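Local coordinates for glucoamylase (Thermoanaerobacterium thermosaccharolyticum, PDB 1LF6), which hydrolyses terminal alpha-1,4-linked glucose residues one after another from the non-reducing ends of glucan chains, releasing beta-D-glucose, at residues I12-F17 and I171-N176; L179-D184 and I230-E235; A189-I194 and E245-F250. All blocks are in the same frame, centred on the assembly; numbering follows the deposited sequence.

Contact 1: residues I12-F17 and I171-N176; sequences IKIDRF and IKANNN
Asn-174 holds Lys-13 by two bonds, one from its side chain and one from its backbone. Lys-13 N donates to Asn-174 OD1 at 3.2 Å in a nearly straight bond, with the donor almost on the extension of the amide C=O. In return, Asn-174 N donates to Lys-13 O at 3.3 Å. The N-H and C=O of Lys-13 are thereby both satisfied by one residue, whose CG, beside its own backbone N (chi1 -70°), lies on the side of Lys-13. Further along, Asp-15 N donates to Lys-172 O at 2.9 Å, whereas the reverse bond from Lys-172 N to Asp-15 O is weak. Lys-172 O also receives the CA-H of Ile-14. Ala-173 N turns the other way and bonds to Asn-176 O across the type I' turn centred on Asn-174 and Asn-175.

On the face of Ile-14 and Ala-173, the contact is apolar. Ala-173 CB is touched by Ile-14 CG2 and Ile-12 CD1, each at 3.8 Å, and helix 254-266 packs against Ile-12 and Ala-173. Arg-16 crosses Ile-171 obliquely, its CB and CG both 3.9 Å from Ile-171 CG2. The extended chain beyond carries the guanidinium to a cation-pi contact with Tyr-169, and its NH1 adds a long, weak ion pair with Glu-167. Phe-17 reaches back so that CE1 lies 4.0 Å from Ile-171 C.

The short, weakly bonded strand 14-16 is added antiparallel to the beta hairpin of strands 166-173 and 176-183, an N-terminal extension of one sheet of the beta-sandwich domain that precedes the catalytic (alpha/alpha) barrel in prokaryotic glucoamylases.

Contact 2: residues L179-D184 and I230-E235; sequences LMAKRD and IIEGAE
Glu-232 reaches across to the backbone of Leu-179 and Met-180, and the polar part of the contact centres on its carboxyl group. OE1 of Glu-232 lies 2.5 Å from Met-180 O, a spacing that would be consistent with a protonated acid in this buried setting. The other oxygen is approached through a water, which donates to Leu-179 O at 2.6 Å and to Glu-232 OE2 at 3.2 Å. Carbon atoms also border the carboxyl group, Leu-179 CB 3.4 Å from Glu-232 OE2 and Ala-181 CB 3.8 Å from Glu-232 OE1. The side chain is extended beyond CG (chi2 -166°), which carries CD away from its own strand, while Tyr-155 of strand 150-157 packs beside it.

No backbone hydrogen bond joins the two strands: the axes of the two segments come no nearer than 8.6 Å, running antiparallel at 169°, because they belong to different sheets packed face to face in the beta sandwich.

The van der Waals packing comes mainly from Leu-179. Its side chain and that of Glu-232 lie alongside and point opposite ways, with Leu-179 CD2 3.7 Å from Glu-232 CB. The same CD2 comes, more loosely, near the methyl of Ala-234, which Trp-196 touches as well, and it lies 3.8 Å from a backbone oxygen, Gly-233 O.

Contact 3: residues A189-I194 and E245-F250; sequences ALSSNI and EIVLSF
The Asn-193 amide and the Glu-245 carboxylate are stacked with their planes 10° apart, although the two side chains cross at about a right angle. One face of the amide is occupied by Glu-245: CB lies 3.8 Å from Asn-193 CG, and the aliphatic CG approaches ND2. Above this same face, Glu-245 N donates to Asn-193 OD1 at 2.7 Å, the N-H nearly straight at the oxygen but far out of the amide plane. CG of Asn-193 lies between its own N and carbonyl carbon (chi1 70°), which brings it beside Glu-245 CB. Asn-193 N completes the pair with a 3.1 Å bond to Glu-245 O.

From here the strands run antiparallel, with paired backbone bonds joining Ser-191 to Val-247 and Ala-189 to Ser-249. They are neighbours in one sheet of the beta sandwich. The face bearing Ala-189, Ser-191, Val-247 and Ser-249 is packed by helix 254-266, while the other, with Leu-190, Ile-246 and Leu-248, faces the sandwich interior, where Trp-196 touches Leu-190 and Ile-246 and Leu-179 of the next strand lies beside Leu-190.

On the leucine face, Leu-190 CD2 meets Ile-246 CG2 at 3.6 Å. CD1 of Ile-246 lies 4.0 Å from Ser-192 OG, whose hydrogen bond is to Gly-195 O. An alanine in place of Ile-246 would probably leave Leu-190 CD2 without its methyl partner and open a gap beside Ser-192 and Trp-196. Leu-248 CD1 rests 3.6 Å from Ala-189 O. On the helix side, Ser-191 OG packs 3.5 Å from Val-247 CB and makes a weak bond to Val-247 O.

How the contacts relate
All three contacts lie in the N-terminal beta-sandwich domain, on one side of the chain's centre and away from the probable catalytic residues Glu-435 and Glu-438. Contact 1 closes before the others open; contacts 2 and 3 alternate along the chain. Their centres are 12 to 15 Å apart. The successive strands 166-173, 176-183 and 186-192 are neighbours in a single sheet, which contact 1 extends and contact 3 continues to strand 243-251, whereas contact 2 spans to strand 230-236 of the other sheet. Met-180 connects all three, its SD 3.5 Å from Ile-171 CD1 and 3.6 Å from Ala-189 CB. Together they tie the N-terminal strand and both sheets into one sandwich domain.

Contact 1: residues I12-F17 and I171-N176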
# COMPACT_ATOMS: atom_id res chain seq x y z
N ILE A 12 -5.02 25.68 -28.75
CA ILE A 12 -4.23 26.29 -27.68
C ILE A 12 -2.99 26.97 -28.26
O ILE A 12 -2.52 26.61 -29.33
CB ILE A 12 -3.77 25.22 -26.65
CG1 ILE A 12 -3.09 25.89 -25.46
CG2 ILE A 12 -2.82 24.23 -27.32
CD1 ILE A 12 -2.67 24.93 -24.37
N LYS A 13 -2.49 27.97 -27.54
CA LYS A 13 -1.30 28.70 -27.98
C LYS A 13 -0.18 28.55 -26.96
O LYS A 13 -0.07 29.32 -26.01
CB LYS A 13 -1.63 30.19 -28.16
CG LYS A 13 -0.45 31.03 -28.62
CD LYS A 13 -0.79 32.51 -28.63
CE LYS A 13 0.41 33.35 -29.02
NZ LYS A 13 0.12 34.81 -28.92
N ILE A 14 0.66 27.54 -27.17
CA ILE A 14 1.78 27.28 -26.27
C ILE A 14 3.09 27.83 -26.85
O ILE A 14 3.43 27.55 -28.00
CB ILE A 14 1.92 25.76 -25.99
CG1 ILE A 14 1.92 24.97 -27.30
CG2 ILE A 14 0.78 25.29 -25.10
CD1 ILE A 14 2.07 23.47 -27.12
N ASP A 15 3.80 28.61 -26.05
CA ASP A 15 5.06 29.20 -26.47
C ASP A 15 6.18 28.77 -25.53
O ASP A 15 6.12 29.03 -24.33
CB ASP A 15 4.97 30.73 -26.45
CG ASP A 15 3.86 31.26 -27.34
OD1 ASP A 15 3.59 32.48 -27.27
OD2 ASP A 15 3.28 30.47 -28.11
N ARG A 16 7.19 28.10 -26.07
CA ARG A 16 8.32 27.64 -25.27
C ARG A 16 9.51 28.58 -25.46
O ARG A 16 9.67 29.18 -26.51
CB ARG A 16 8.70 26.21 -25.67
CG ARG A 16 9.79 25.59 -24.81
CD ARG A 16 9.96 24.11 -25.11
NE ARG A 16 11.09 23.52 -24.40
CZ ARG A 16 11.41 22.23 -24.43
NH1 ARG A 16 12.46 21.79 -23.75
NH2 ARG A 16 10.68 21.37 -25.14
N PHE A 17 10.33 28.70 -24.42
CA PHE A 17 11.49 29.58 -24.47
C PHE A 17 12.64 29.04 -23.63
O PHE A 17 12.43 28.54 -22.53
CB PHE A 17 11.12 30.97 -23.98
CG PHE A 17 10.40 30.97 -22.65
CD1 PHE A 17 9.02 30.81 -22.59
CD2 PHE A 17 11.11 31.11 -21.46
CE1 PHE A 17 8.36 30.79 -21.37
CE2 PHE A 17 10.46 31.10 -20.24
CZ PHE A 17 9.08 30.93 -20.19
N ILE A 171 7.07 26.92 -20.22
CA ILE A 171 6.31 27.33 -21.39
C ILE A 171 5.23 28.31 -20.95
O ILE A 171 5.16 28.69 -19.78
CB ILE A 171 5.61 26.15 -22.09
CG1 ILE A 171 4.59 25.52 -21.14
CG2 ILE A 171 6.64 25.13 -22.54
CD1 ILE A 171 3.67 24.51 -21.80
N LYS A 172 4.40 28.71 -21.90
CA LYS A 172 3.31 29.62 -21.61
C LYS A 172 2.13 29.15 -22.45
O LYS A 172 2.19 29.12 -23.68
CB LYS A 172 3.70 31.05 -21.98
CG LYS A 172 2.86 32.12 -21.30
CD LYS A 172 3.39 33.51 -21.61
CE LYS A 172 2.61 34.58 -20.86
NZ LYS A 172 3.08 35.96 -21.19
N ALA A 173 1.07 28.74 -21.76
CA ALA A 173 -0.13 28.26 -22.43
C ALA A 173 -1.24 29.27 -22.17
O ALA A 173 -1.67 29.44 -21.02
CB ALA A 173 -0.52 26.89 -21.90
N ASN A 174 -1.70 29.94 -23.22
CA ASN A 174 -2.75 30.94 -23.09
C ASN A 174 -2.42 31.91 -21.96
O ASN A 174 -3.22 32.11 -21.05
CB ASN A 174 -4.10 30.25 -22.83
CG ASN A 174 -4.62 29.50 -24.04
OD1 ASN A 174 -3.84 28.94 -24.82
ND2 ASN A 174 -5.93 29.47 -24.20
N ASN A 175 -1.23 32.50 -22.04
CA ASN A 175 -0.78 33.47 -21.05
C ASN A 175 -0.65 32.88 -19.65
O ASN A 175 -0.74 33.60 -18.65
CB ASN A 175 -1.71 34.67 -21.02
CG ASN A 175 -1.82 35.35 -22.37
OD1 ASN A 175 -0.81 35.75 -22.96
ND2 ASN A 175 -3.04 35.49 -22.87
N ASN A 176 -0.46 31.57 -19.57
CA ASN A 176 -0.31 30.89 -18.29
C ASN A 176 1.07 30.26 -18.21
O ASN A 176 1.41 29.38 -19.01
CB ASN A 176 -1.39 29.82 -18.14
CG ASN A 176 -2.41 30.16 -17.07
OD1 ASN A 176 -2.12 30.10 -15.87
ND2 ASN A 176 -3.62 30.54 -17.49

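Contact 2: residues L179-D184 and I230-E235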
# COMPACT_ATOMS: atom_id res chain seq x y z
N LEU A 179 5.38 25.23 -15.40
CA LEU A 179 6.67 24.56 -15.30
C LEU A 179 6.43 23.15 -15.84
O LEU A 179 5.58 22.42 -15.33
CB LEU A 179 7.14 24.50 -13.85
CG LEU A 179 7.80 25.76 -13.28
CD1 LEU A 179 6.89 26.96 -13.48
CD2 LEU A 179 8.10 25.56 -11.80
N MET A 180 7.16 22.79 -16.88
CA MET A 180 7.00 21.48 -17.50
C MET A 180 8.12 20.51 -17.16
O MET A 180 9.25 20.91 -16.86
CB MET A 180 6.95 21.64 -19.03
CG MET A 180 6.02 22.74 -19.51
SD MET A 180 4.30 22.44 -19.07
CE MET A 180 3.94 21.05 -20.15
N ALA A 181 7.80 19.22 -17.21
CA ALA A 181 8.76 18.16 -16.94
C ALA A 181 8.40 16.98 -17.84
O ALA A 181 7.22 16.72 -18.09
CB ALA A 181 8.70 17.74 -15.48
N LYS A 182 9.40 16.27 -18.33
CA LYS A 182 9.13 15.14 -19.20
C LYS A 182 10.22 14.07 -19.17
O LYS A 182 11.35 14.32 -18.76
CB LYS A 182 8.91 15.62 -20.63
CG LYS A 182 10.11 16.30 -21.27
CD LYS A 182 10.86 15.38 -22.23
CE LYS A 182 10.04 15.12 -23.49
NZ LYS A 182 10.76 14.24 -24.45
N ARG A 183 9.83 12.88 -19.60
CA ARG A 183 10.71 11.74 -19.69
C ARG A 183 9.91 10.72 -20.50
O ARG A 183 8.85 10.28 -20.07
CB ARG A 183 11.04 11.16 -18.32
CG ARG A 183 12.21 10.20 -18.38
CD ARG A 183 12.13 9.10 -17.33
NE ARG A 183 12.89 7.94 -17.78
CZ ARG A 183 12.81 6.72 -17.24
NH1 ARG A 183 13.54 5.74 -17.73
NH2 ARG A 183 12.00 6.50 -16.21
N ASP A 184 10.42 10.37 -21.67
CA ASP A 184 9.73 9.44 -22.55
C ASP A 184 8.38 10.04 -22.94
O ASP A 184 8.29 11.20 -23.31
CB ASP A 184 9.54 8.08 -21.88
CG ASP A 184 10.84 7.30 -21.77
OD1 ASP A 184 11.61 7.29 -22.75
OD2 ASP A 184 11.09 6.69 -20.71
N ILE A 230 16.42 17.15 -11.12
CA ILE A 230 16.01 18.54 -11.00
C ILE A 230 14.92 18.83 -9.98
O ILE A 230 14.28 17.93 -9.45
CB ILE A 230 15.53 19.05 -12.36
CG1 ILE A 230 14.27 18.30 -12.78
CG2 ILE A 230 16.62 18.85 -13.40
CD1 ILE A 230 13.65 18.80 -14.08
N ILE A 231 14.75 20.12 -9.71
CA ILE A 231 13.74 20.60 -8.78
C ILE A 231 13.13 21.86 -9.41
O ILE A 231 13.83 22.84 -9.67
CB ILE A 231 14.36 20.95 -7.42
CG1 ILE A 231 14.98 19.69 -6.82
CG2 ILE A 231 13.30 21.54 -6.49
CD1 ILE A 231 15.67 19.91 -5.51
N GLU A 232 11.84 21.82 -9.69
CA GLU A 232 11.17 22.95 -10.28
C GLU A 232 10.60 23.83 -9.18
O GLU A 232 9.59 23.50 -8.56
CB GLU A 232 10.08 22.46 -11.25
CG GLU A 232 10.69 21.60 -12.36
CD GLU A 232 9.76 21.35 -13.52
OE1 GLU A 232 10.28 21.09 -14.63
OE2 GLU A 232 8.52 21.39 -13.35
N GLY A 233 11.29 24.94 -8.91
CA GLY A 233 10.88 25.86 -7.87
C GLY A 233 10.20 27.10 -8.39
O GLY A 233 10.38 27.50 -9.54
N ALA A 234 9.39 27.72 -7.53
CA ALA A 234 8.67 28.93 -7.89
C ALA A 234 8.27 29.69 -6.64
O ALA A 234 8.02 29.09 -5.59
CB ALA A 234 7.43 28.58 -8.71
N GLU A 235 8.23 31.01 -6.75
CA GLU A 235 7.84 31.84 -5.63
C GLU A 235 6.38 32.23 -5.80
O GLU A 235 5.92 32.49 -6.92
CB GLU A 235 8.72 33.09 -5.55
CG GLU A 235 8.25 34.14 -4.54
CD GLU A 235 9.31 35.19 -4.25
OE1 GLU A 235 9.99 35.62 -5.21
OE2 GLU A 235 9.45 35.59 -3.08
O HOH W 1 5.68 20.05 -14.16

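Contact 3: residues A189-I194 and E245-F250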
# COMPACT_ATOMS: atom_id res chain seq x y z
N ALA A 189 2.70 19.21 -16.07
CA ALA A 189 2.58 20.66 -16.18
C ALA A 189 2.15 21.22 -14.83
O ALA A 189 1.09 20.85 -14.31
CB ALA A 189 1.56 21.02 -17.25
N LEU A 190 2.97 22.09 -14.26
CA LEU A 190 2.67 22.70 -12.97
C LEU A 190 2.18 24.12 -13.23
O LEU A 190 2.85 24.90 -13.90
CB LEU A 190 3.94 22.75 -12.11
CG LEU A 190 3.80 22.84 -10.59
CD1 LEU A 190 5.12 23.30 -10.01
CD2 LEU A 190 2.71 23.80 -10.21
N SER A 191 1.00 24.46 -12.69
CA SER A 191 0.44 25.79 -12.89
C SER A 191 -0.12 26.40 -11.61
O SER A 191 -0.31 25.71 -10.60
CB SER A 191 -0.67 25.74 -13.95
OG SER A 191 -1.75 24.92 -13.53
N SER A 192 -0.39 27.70 -11.66
CA SER A 192 -0.94 28.44 -10.53
C SER A 192 -2.09 29.30 -11.02
O SER A 192 -2.00 29.91 -12.09
CB SER A 192 0.15 29.32 -9.91
OG SER A 192 -0.35 30.04 -8.80
N ASN A 193 -3.18 29.35 -10.26
CA ASN A 193 -4.33 30.15 -10.65
C ASN A 193 -3.98 31.64 -10.63
O ASN A 193 -4.60 32.45 -11.32
CB ASN A 193 -5.52 29.88 -9.72
CG ASN A 193 -5.32 30.43 -8.32
OD1 ASN A 193 -4.27 30.25 -7.72
ND2 ASN A 193 -6.35 31.09 -7.80
N ILE A 194 -2.96 31.99 -9.85
CA ILE A 194 -2.51 33.37 -9.76
C ILE A 194 -1.13 33.53 -10.39
O ILE A 194 -0.50 34.58 -10.27
CB ILE A 194 -2.41 33.85 -8.30
CG1 ILE A 194 -1.45 32.95 -7.52
CG2 ILE A 194 -3.79 33.85 -7.67
CD1 ILE A 194 -1.10 33.48 -6.14
N GLU A 245 -4.43 28.39 -5.78
CA GLU A 245 -4.64 27.02 -6.23
C GLU A 245 -3.49 26.53 -7.11
O GLU A 245 -3.16 27.15 -8.12
CB GLU A 245 -5.94 26.93 -7.04
CG GLU A 245 -7.16 27.46 -6.31
CD GLU A 245 -8.42 27.40 -7.15
OE1 GLU A 245 -9.48 27.84 -6.66
OE2 GLU A 245 -8.35 26.93 -8.31
N ILE A 246 -2.88 25.42 -6.71
CA ILE A 246 -1.78 24.83 -7.48
C ILE A 246 -2.32 23.61 -8.21
O ILE A 246 -2.98 22.75 -7.61
CB ILE A 246 -0.60 24.42 -6.55
CG1 ILE A 246 0.00 25.66 -5.90
CG2 ILE A 246 0.47 23.68 -7.36
CD1 ILE A 246 0.54 26.69 -6.89
N VAL A 247 -2.06 23.54 -9.51
CA VAL A 247 -2.54 22.42 -10.31
C VAL A 247 -1.41 21.71 -11.05
O VAL A 247 -0.58 22.34 -11.70
CB VAL A 247 -3.60 22.88 -11.34
CG1 VAL A 247 -4.07 21.69 -12.18
CG2 VAL A 247 -4.78 23.53 -10.63
N LEU A 248 -1.39 20.38 -10.94
CA LEU A 248 -0.40 19.56 -11.62
C LEU A 248 -1.13 18.61 -12.55
O LEU A 248 -1.91 17.76 -12.10
CB LEU A 248 0.42 18.76 -10.61
CG LEU A 248 1.43 17.77 -11.20
CD1 LEU A 248 2.53 18.51 -11.94
CD2 LEU A 248 2.02 16.92 -10.08
N SER A 249 -0.90 18.77 -13.85
CA SER A 249 -1.56 17.94 -14.84
C SER A 249 -0.57 17.02 -15.55
O SER A 249 0.64 17.27 -15.55
CB SER A 249 -2.30 18.82 -15.84
OG SER A 249 -3.27 19.61 -15.17
N PHE A 250 -1.10 15.97 -16.17
CA PHE A 250 -0.30 14.99 -16.88
C PHE A 250 -0.80 14.79 -18.30
O PHE A 250 -1.98 15.02 -18.59
CB PHE A 250 -0.34 13.65 -16.13
CG PHE A 250 0.19 13.72 -14.73
CD1 PHE A 250 1.49 13.31 -14.44
CD2 PHE A 250 -0.60 14.21 -13.70
CE1 PHE A 250 1.99 13.39 -13.15
CE2 PHE A 250 -0.10 14.30 -12.40
CZ PHE A 250 1.19 13.88 -12.12